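Local coordinates for AtFKBP42 (PDB 2F4E), which belongs to the FKBP family and probably catalyses cis-trans isomerization of peptidyl-proline bonds, modulates substrate uptake into the vacuole and regulates cell elongation, at residues I95-L99 with G100-K104; N142-P145 with M146-L149. All coordinates share one frame; numbering follows the deposited sequence.

Interaction 1. Residues I95-L99 with G100-K104; sequences IELVL and GKEKK
L97 and E102 are brought together by unlike torsions: in L97, CG stands anti to the backbone N (chi1 180°), whereas in E102 it sits between the backbone N and the carbonyl carbon (chi1 81°) and the chain then bends at chi2. The two side chains cross obliquely, and L97 CD1 packs against E102 CB at 3.4 Å. The bend folds the carboxylate back over the turn, where E102 OE1 accepts the G100 amide N at 3.2 Å, met nearly along the C-O axis.

That amide belongs to a type II beta turn from V98 to K101, closed by K101 N donating to V98 O over 2.9 Å. G100 illustrates the usual demand of such a turn: with phi at 99°, a side chain would jam against the carbonyl oxygen of L99. With an alanine in place of E102, the carboxylate is gone and the G100 N-H would probably be left without its partner within the turn.

The turn ends strand 95-98, which pairs with strand 69-78, and leads towards helix 107-113; L97 rests on V113 of that helix, while L99 and E102 both touch A110.

Interaction 2. Residues N142-P145 with M146-L149; sequences NVPP and MADL
Across P144 to A147 the backbone reverses direction, bringing P144 CA and A147 CA within 5.5 Å of each other, in the loop of the FKBP fold that joins strand 121-126 to strand 149-158. The bend illustrates how a turn can be completed by solvent instead of a direct amide-to-carbonyl bond. P145 and M146 occupy its corners. The phi of P145, -67°, suits a proline ring, whereas M146 has a positive phi of 44° and lies in the left-handed region. Water 1 sits in the mouth of the turn, giving a hydrogen bond to P144 O at 3.0 Å and accepting one from A147 N at the same length, so the group at either end of the turn has a polar partner. P145 O also lies near A147 N, but the angle is too poor for a hydrogen bond.

On the side-chain level, A147 is the centre of the contact. Its methyl points back at the preceding arm, where A147 CB meets V143 CG1 at 3.9 Å and P144 CB at 4.2 Å. V143 offers that branch because CG1 is anti to its backbone N (chi1 174°); the same methyl carbon, V143 CG1, looks further along the chain to L149 CD2 at 4.4 Å. One valine branch therefore touches both A147 and L149, two residues apart on the returning arm, in a small apolar patch. F85 of strand 84-87 adjoins V143 and L149, while T78 of strand 69-78 touches P144 and L149.

M146 takes another course: its chain extends from the corner and bends at chi3, resting on W128. Close packing also reaches the backbone of the turn, where A147 CB lies 3.3 Å from P144 O, the same oxygen that accepts from water 1.

Interactions 1 and 2 come in series along the chain, and all four segments belong to the FKBP-type domain. Their centres are 20 Å apart and their nearest atoms about 9 Å, so they do not touch. Between them the chain runs through helix 107-113 and strand 121-126. What they share is the antiparallel sheet: strand 69-78 pairs with strand 95-98, which interaction 1 terminates, and with strand 149-158, into which interaction 2 leads. Interaction 1 meets strand 69-78 between T69 and Y74, interaction 2 at T78, near its other end. Two separate local turns thus shape different connections of the same FKBP sheet.

Interaction 1. Residues I95-L99 with G100-K104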
ATOM      1  N   ILE A  95       7.848  -7.698  -1.846  1.00 35.41           N
ATOM      2  CA  ILE A  95       6.870  -8.759  -1.689  1.00 38.86           C
ATOM      3  C   ILE A  95       6.113  -9.072  -2.955  1.00 38.35           C
ATOM      4  O   ILE A  95       6.146  -8.323  -3.933  1.00 38.90           O
ATOM      5  CB  ILE A  95       5.823  -8.442  -0.591  1.00 36.82           C
ATOM      6  CG1 ILE A  95       5.080  -7.147  -0.926  1.00 37.63           C
ATOM      7  CG2 ILE A  95       6.508  -8.357   0.765  1.00 39.49           C
ATOM      8  CD1 ILE A  95       3.777  -6.968  -0.168  1.00 31.41           C
ATOM      9  N   GLU A  96       5.441 -10.210  -2.922  1.00 39.39           N
ATOM     10  CA  GLU A  96       4.619 -10.662  -4.029  1.00 39.82           C
ATOM     11  C   GLU A  96       3.205 -10.619  -3.497  1.00 38.44           C
ATOM     12  O   GLU A  96       2.877 -11.318  -2.548  1.00 38.83           O
ATOM     13  CB  GLU A  96       4.974 -12.094  -4.414  1.00 43.19           C
ATOM     14  CG  GLU A  96       4.131 -12.666  -5.535  1.00 47.97           C
ATOM     15  CD  GLU A  96       4.597 -14.049  -5.959  1.00 51.63           C
ATOM     16  OE1 GLU A  96       5.821 -14.300  -5.906  1.00 55.01           O
ATOM     17  OE2 GLU A  96       3.744 -14.883  -6.332  1.00 53.71           O
ATOM     18  N   LEU A  97       2.377  -9.785  -4.101  1.00 38.80           N
ATOM     19  CA  LEU A  97       0.996  -9.635  -3.679  1.00 37.58           C
ATOM     20  C   LEU A  97       0.059 -10.080  -4.795  1.00 40.34           C
ATOM     21  O   LEU A  97       0.044  -9.483  -5.877  1.00 41.30           O
ATOM     22  CB  LEU A  97       0.733  -8.170  -3.343  1.00 36.95           C
ATOM     23  CG  LEU A  97      -0.673  -7.786  -2.879  1.00 40.70           C
ATOM     24  CD1 LEU A  97      -0.898  -8.266  -1.459  1.00 43.22           C
ATOM     25  CD2 LEU A  97      -0.825  -6.281  -2.935  1.00 41.11           C
ATOM     26  N   VAL A  98      -0.716 -11.130  -4.543  1.00 39.84           N
ATOM     27  CA  VAL A  98      -1.656 -11.609  -5.550  1.00 40.92           C
ATOM     28  C   VAL A  98      -3.020 -10.979  -5.277  1.00 42.20           C
ATOM     29  O   VAL A  98      -3.702 -11.328  -4.314  1.00 44.17           O
ATOM     30  CB  VAL A  98      -1.779 -13.156  -5.539  1.00 40.14           C
ATOM     31  CG1 VAL A  98      -2.793 -13.610  -6.570  1.00 38.93           C
ATOM     32  CG2 VAL A  98      -0.427 -13.788  -5.837  1.00 39.03           C
ATOM     33  N   LEU A  99      -3.390 -10.020  -6.114  1.00 43.29           N
ATOM     34  CA  LEU A  99      -4.664  -9.333  -5.980  1.00 43.82           C
ATOM     35  C   LEU A  99      -5.824 -10.325  -5.936  1.00 46.62           C
ATOM     36  O   LEU A  99      -5.951 -11.184  -6.813  1.00 46.30           O
ATOM     37  CB  LEU A  99      -4.840  -8.378  -7.152  1.00 42.79           C
ATOM     38  CG  LEU A  99      -3.840  -7.224  -7.109  1.00 41.99           C
ATOM     39  CD1 LEU A  99      -3.748  -6.520  -8.466  1.00 42.12           C
ATOM     40  CD2 LEU A  99      -4.267  -6.268  -6.024  1.00 41.52           C
ATOM     41  N   GLY A 100      -6.665 -10.203  -4.911  1.00 48.39           N
ATOM     42  CA  GLY A 100      -7.795 -11.100  -4.770  1.00 48.38           C
ATOM     43  C   GLY A 100      -7.489 -12.217  -3.785  1.00 50.01           C
ATOM     44  O   GLY A 100      -8.388 -12.919  -3.329  1.00 49.92           O
ATOM     45  N   LYS A 101      -6.215 -12.391  -3.452  1.00 49.56           N
ATOM     46  CA  LYS A 101      -5.829 -13.423  -2.500  1.00 50.91           C
ATOM     47  C   LYS A 101      -4.893 -12.877  -1.429  1.00 51.25           C
ATOM     48  O   LYS A 101      -4.244 -13.644  -0.709  1.00 51.74           O
ATOM     49  CB  LYS A 101      -5.179 -14.604  -3.225  1.00 54.19           C
ATOM     50  CG  LYS A 101      -6.148 -15.341  -4.154  1.00 56.19           C
ATOM     51  CD  LYS A 101      -5.612 -16.704  -4.628  1.00 59.25           C
ATOM     52  CE  LYS A 101      -6.694 -17.493  -5.395  1.00 59.37           C
ATOM     53  NZ  LYS A 101      -7.905 -17.827  -4.555  1.00 59.55           N
ATOM     54  N   GLU A 102      -4.851 -11.550  -1.301  1.00 50.23           N
ATOM     55  CA  GLU A 102      -3.987 -10.917  -0.310  1.00 49.97           C
ATOM     56  C   GLU A 102      -4.483 -11.187   1.099  1.00 49.09           C
ATOM     57  O   GLU A 102      -5.663 -11.461   1.313  1.00 48.42           O
ATOM     58  CB  GLU A 102      -3.921  -9.395  -0.522  1.00 50.26           C
ATOM     59  CG  GLU A 102      -5.119  -8.601   0.058  1.00 53.09           C
ATOM     60  CD  GLU A 102      -6.297  -8.446  -0.913  1.00 54.72           C
ATOM     61  OE1 GLU A 102      -6.113  -8.707  -2.126  1.00 52.86           O
ATOM     62  OE2 GLU A 102      -7.410  -8.070  -0.451  1.00 54.64           O
ATOM     63  N   LYS A 103      -3.574 -11.110   2.063  1.00 48.50           N
ATOM     64  CA  LYS A 103      -3.946 -11.308   3.457  1.00 48.77           C
ATOM     65  C   LYS A 103      -4.916 -10.185   3.823  1.00 47.81           C
ATOM     66  O   LYS A 103      -4.957  -9.141   3.163  1.00 45.46           O
ATOM     67  CB  LYS A 103      -2.720 -11.222   4.369  1.00 51.67           C
ATOM     68  CG  LYS A 103      -1.557 -12.092   3.935  1.00 54.21           C
ATOM     69  CD  LYS A 103      -0.439 -12.034   4.961  1.00 58.18           C
ATOM     70  CE  LYS A 103       0.862 -12.605   4.416  1.00 59.94           C
ATOM     71  NZ  LYS A 103       1.317 -11.813   3.229  1.00 58.97           N
ATOM     72  N   LYS A 104      -5.679 -10.385   4.887  1.00 47.76           N
ATOM     73  CA  LYS A 104      -6.646  -9.384   5.295  1.00 47.76           C
ATOM     74  C   LYS A 104      -6.023  -8.062   5.738  1.00 44.06           C
ATOM     75  O   LYS A 104      -6.583  -6.989   5.496  1.00 42.20           O
ATOM     76  CB  LYS A 104      -7.534  -9.935   6.416  1.00 51.12           C
ATOM     77  CG  LYS A 104      -8.641  -8.974   6.826  1.00 55.16           C
ATOM     78  CD  LYS A 104      -9.469  -9.504   7.974  1.00 57.87           C
ATOM     79  CE  LYS A 104     -10.524  -8.493   8.385  1.00 61.39           C
ATOM     80  NZ  LYS A 104     -11.369  -9.018   9.499  1.00 65.29           N
TER

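Interaction 2. Residues N142-P145 with M146-L149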
ATOM      1  N   ASN A 142       3.624  -4.515  15.913  1.00 37.79           N
ATOM      2  CA  ASN A 142       2.740  -4.090  16.976  1.00 38.34           C
ATOM      3  C   ASN A 142       1.946  -2.925  16.405  1.00 37.14           C
ATOM      4  O   ASN A 142       2.491  -1.847  16.185  1.00 36.88           O
ATOM      5  CB  ASN A 142       3.528  -3.644  18.209  1.00 38.97           C
ATOM      6  CG  ASN A 142       2.697  -2.793  19.160  1.00 41.88           C
ATOM      7  OD1 ASN A 142       2.957  -1.603  19.319  1.00 44.86           O
ATOM      8  ND2 ASN A 142       1.694  -3.398  19.794  1.00 43.43           N
ATOM      9  N   VAL A 143       0.670  -3.161  16.121  1.00 36.81           N
ATOM     10  CA  VAL A 143      -0.192  -2.121  15.586  1.00 36.58           C
ATOM     11  C   VAL A 143      -1.362  -1.940  16.526  1.00 36.68           C
ATOM     12  O   VAL A 143      -2.055  -2.902  16.842  1.00 35.13           O
ATOM     13  CB  VAL A 143      -0.739  -2.486  14.187  1.00 36.54           C
ATOM     14  CG1 VAL A 143      -1.748  -1.438  13.737  1.00 34.98           C
ATOM     15  CG2 VAL A 143       0.397  -2.577  13.196  1.00 35.17           C
ATOM     16  N   PRO A 144      -1.581  -0.702  17.005  1.00 37.74           N
ATOM     17  CA  PRO A 144      -2.679  -0.372  17.922  1.00 37.58           C
ATOM     18  C   PRO A 144      -4.042  -0.653  17.311  1.00 37.01           C
ATOM     19  O   PRO A 144      -4.167  -0.814  16.102  1.00 36.15           O
ATOM     20  CB  PRO A 144      -2.477   1.122  18.175  1.00 38.42           C
ATOM     21  CG  PRO A 144      -1.004   1.289  18.056  1.00 38.71           C
ATOM     22  CD  PRO A 144      -0.689   0.459  16.833  1.00 38.93           C
ATOM     23  N   PRO A 145      -5.080  -0.737  18.150  1.00 38.69           N
ATOM     24  CA  PRO A 145      -6.439  -0.995  17.674  1.00 37.66           C
ATOM     25  C   PRO A 145      -6.944   0.190  16.841  1.00 37.73           C
ATOM     26  O   PRO A 145      -6.597   1.333  17.112  1.00 36.98           O
ATOM     27  CB  PRO A 145      -7.224  -1.161  18.972  1.00 39.59           C
ATOM     28  CG  PRO A 145      -6.215  -1.726  19.908  1.00 39.36           C
ATOM     29  CD  PRO A 145      -5.004  -0.879  19.613  1.00 39.56           C
ATOM     30  N   MET A 146      -7.749  -0.094  15.821  1.00 39.13           N
ATOM     31  CA  MET A 146      -8.315   0.939  14.957  1.00 38.74           C
ATOM     32  C   MET A 146      -7.266   1.982  14.577  1.00 36.39           C
ATOM     33  O   MET A 146      -7.497   3.184  14.675  1.00 33.40           O
ATOM     34  CB  MET A 146      -9.512   1.604  15.656  1.00 41.54           C
ATOM     35  CG  MET A 146     -10.550   0.598  16.172  1.00 46.03           C
ATOM     36  SD  MET A 146     -11.965   1.299  17.082  1.00 51.50           S
ATOM     37  CE  MET A 146     -11.090   2.241  18.370  1.00 49.64           C
ATOM     38  N   ALA A 147      -6.101   1.513  14.145  1.00 34.92           N
ATOM     39  CA  ALA A 147      -5.030   2.423  13.758  1.00 35.56           C
ATOM     40  C   ALA A 147      -4.954   2.658  12.248  1.00 35.23           C
ATOM     41  O   ALA A 147      -4.590   1.757  11.490  1.00 35.50           O
ATOM     42  CB  ALA A 147      -3.689   1.896  14.272  1.00 35.04           C
ATOM     43  N   ASP A 148      -5.298   3.866  11.811  1.00 36.55           N
ATOM     44  CA  ASP A 148      -5.221   4.180  10.392  1.00 35.35           C
ATOM     45  C   ASP A 148      -3.762   4.093   9.989  1.00 34.92           C
ATOM     46  O   ASP A 148      -2.881   4.379  10.789  1.00 35.13           O
ATOM     47  CB  ASP A 148      -5.759   5.585  10.105  1.00 35.82           C
ATOM     48  CG  ASP A 148      -7.275   5.636  10.090  1.00 39.77           C
ATOM     49  OD1 ASP A 148      -7.885   4.596   9.769  1.00 42.76           O
ATOM     50  OD2 ASP A 148      -7.859   6.697  10.397  1.00 38.11           O
ATOM     51  N   LEU A 149      -3.514   3.700   8.750  1.00 32.98           N
ATOM     52  CA  LEU A 149      -2.159   3.543   8.270  1.00 31.64           C
ATOM     53  C   LEU A 149      -1.812   4.373   7.050  1.00 32.35           C
ATOM     54  O   LEU A 149      -2.686   4.884   6.336  1.00 30.89           O
ATOM     55  CB  LEU A 149      -1.914   2.077   7.936  1.00 30.88           C
ATOM     56  CG  LEU A 149      -2.234   1.024   8.995  1.00 30.89           C
ATOM     57  CD1 LEU A 149      -1.848  -0.332   8.443  1.00 31.65           C
ATOM     58  CD2 LEU A 149      -1.467   1.312  10.275  1.00 29.61           C
TER
HETATM   59  O   HOH W   1      -5.756  -1.421  13.579  1.00 26.67           O